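Local coordinates for C alpha-dehydrogenase (Sphingobium sp. SYK-6, PDB 4YAC), which binds NADH as a short-chain dehydrogenase/reductase and probably catalyses NAD-dependent alcohol oxidation in bacterial breakdown of lignin beta-aryl ethers, at residues A[149-154]-A[216-221]. Sequence-based numbering, arbitrary orientation.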
loop_
_atom_site.group_PDB
_atom_site.type_symbol
_atom_site.label_atom_id
_atom_site.label_comp_id
_atom_site.label_asym_id
_atom_site.label_seq_id
_atom_site.Cartn_x
_atom_site.Cartn_y
_atom_site.Cartn_z
ATOM N N VAL A 149 6.116 -8.001 -2.336
ATOM C CA VAL A 149 6.497 -8.594 -3.614
ATOM C C VAL A 149 5.347 -8.644 -4.607
ATOM O O VAL A 149 4.389 -9.393 -4.428
ATOM C CB VAL A 149 7.032 -10.027 -3.426
ATOM C CG1 VAL A 149 7.656 -10.537 -4.723
ATOM C CG2 VAL A 149 8.044 -10.072 -2.295
ATOM N N ALA A 150 5.465 -7.856 -5.670
ATOM C CA ALA A 150 4.514 -7.913 -6.778
ATOM C C ALA A 150 4.815 -9.131 -7.654
ATOM O O ALA A 150 5.978 -9.445 -7.908
ATOM C CB ALA A 150 4.574 -6.635 -7.598
ATOM N N LEU A 151 3.759 -9.806 -8.100
ATOM C CA LEU A 151 3.869 -11.035 -8.885
ATOM C C LEU A 151 2.962 -10.948 -10.103
ATOM O O LEU A 151 1.992 -10.191 -10.097
ATOM C CB LEU A 151 3.475 -12.253 -8.041
ATOM C CG LEU A 151 4.499 -13.238 -7.460
ATOM C CD1 LEU A 151 5.932 -12.735 -7.471
ATOM C CD2 LEU A 151 4.080 -13.599 -6.041
ATOM N N PRO A 152 3.263 -11.725 -11.154
ATOM C CA PRO A 152 2.318 -11.746 -12.273
ATOM C C PRO A 152 0.924 -12.203 -11.834
ATOM O O PRO A 152 0.798 -13.171 -11.086
ATOM C CB PRO A 152 2.945 -12.746 -13.252
ATOM C CG PRO A 152 4.386 -12.755 -12.923
ATOM C CD PRO A 152 4.474 -12.514 -11.440
ATOM N N THR A 153 -0.091 -11.474 -12.287
ATOM C CA THR A 153 -1.508 -11.785 -12.052
ATOM C C THR A 153 -2.029 -11.455 -10.649
ATOM O O THR A 153 -3.211 -11.674 -10.376
ATOM C CB THR A 153 -1.840 -13.286 -12.318
ATOM O OG1 THR A 153 -1.427 -14.098 -11.212
ATOM C CG2 THR A 153 -1.201 -13.786 -13.618
ATOM N N THR A 154 -1.182 -10.928 -9.763
ATOM C CA THR A 154 -1.627 -10.580 -8.403
ATOM C C THR A 154 -1.789 -9.071 -8.199
ATOM O O THR A 154 -1.711 -8.583 -7.073
ATOM C CB THR A 154 -0.644 -11.097 -7.322
ATOM O OG1 THR A 154 0.580 -10.352 -7.377
ATOM C CG2 THR A 154 -0.353 -12.586 -7.504
ATOM N N ALA A 216 11.901 -16.119 -10.237
ATOM C CA ALA A 216 11.098 -17.336 -10.249
ATOM C C ALA A 216 11.365 -18.071 -8.938
ATOM O O ALA A 216 10.673 -19.029 -8.591
ATOM C CB ALA A 216 11.440 -18.211 -11.443
ATOM N N VAL A 217 12.379 -17.596 -8.217
ATOM C CA VAL A 217 12.825 -18.212 -6.972
ATOM C C VAL A 217 11.884 -17.860 -5.824
ATOM O O VAL A 217 11.700 -18.660 -4.910
ATOM C CB VAL A 217 14.304 -17.799 -6.611
ATOM C CG1 VAL A 217 14.669 -16.408 -7.141
ATOM C CG2 VAL A 217 14.566 -17.881 -5.102
ATOM N N PHE A 218 11.279 -16.676 -5.870
ATOM C CA PHE A 218 10.333 -16.287 -4.830
ATOM C C PHE A 218 9.164 -17.262 -4.779
ATOM O O PHE A 218 8.775 -17.724 -3.706
ATOM C CB PHE A 218 9.802 -14.871 -5.050
ATOM C CG PHE A 218 8.774 -14.456 -4.034
ATOM C CD1 PHE A 218 7.422 -14.499 -4.333
ATOM C CD2 PHE A 218 9.161 -14.053 -2.766
ATOM C CE1 PHE A 218 6.476 -14.129 -3.393
ATOM C CE2 PHE A 218 8.219 -13.682 -1.821
ATOM C CZ PHE A 218 6.875 -13.720 -2.136
ATOM N N ALA A 219 8.608 -17.567 -5.947
ATOM C CA ALA A 219 7.489 -18.497 -6.052
ATOM C C ALA A 219 7.883 -19.883 -5.549
ATOM O O ALA A 219 7.074 -20.585 -4.941
ATOM C CB ALA A 219 7.005 -18.576 -7.491
ATOM N N GLY A 220 9.129 -20.268 -5.804
ATOM C CA GLY A 220 9.633 -21.564 -5.386
ATOM C C GLY A 220 9.802 -21.647 -3.884
ATOM O O GLY A 220 9.471 -22.662 -3.268
ATOM N N LEU A 221 10.327 -20.580 -3.291
ATOM C CA LEU A 221 10.444 -20.500 -1.843
ATOM C C LEU A 221 9.051 -20.480 -1.241
ATOM O O LEU A 221 8.788 -21.137 -0.237
ATOM C CB LEU A 221 11.234 -19.259 -1.425
ATOM C CG LEU A 221 12.694 -19.217 -1.887
ATOM C CD1 LEU A 221 13.370 -17.934 -1.426
ATOM C CD2 LEU A 221 13.456 -20.437 -1.395
#
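F218, on helix 217-228, lays its ring against V149 and L151 of the loop that joins strand 137-142 to helix 155-174 in this Rossmann-type short-chain dehydrogenase fold. The contact is wholly apolar and small, burying 150 Å² in total, and no hydrogen bond crosses it.

The CH-pi evidence is clear: V149 CG1 stands 3.9 Å from the centroid of the F218 ring and only 8° off its normal, so the methyl sits almost over the centre of one face. Its companion branch, V149 CG2, approaches the far half of the ring, 3.6 Å from F218 CE2. In V149 this fork faces the ring because CG1 lies anti to the backbone N (chi1 -170°) and CG2 anti to the carbonyl carbon.

L151 makes a different kind of contact. Its CD2 lies at the ring edge, near the plane, 3.6 Å from F218 CE1, whereas CD1 reaches F218 CD1 (3.9 Å) from above the plane, on the side where V149 lies; the two side chains cross at about a right angle. F218 thus meets V149 by its face and L151 CD2 by its edge; an alanine here would probably leave V149 CG1 without its aromatic face and open a gap beside the L151 methyls.

Elsewhere F218 meets the ring of F255 and touches M145, while V149 packs on R262 of helix 255-271. A150 and P152 lean on V173 of the second subunit, which places the loop at the dimer interface.

Backbone bonding shapes the loop beyond L151: a type II beta turn runs from L151 to T154, closed by T154 N donating to L151 O at 3.3 Å.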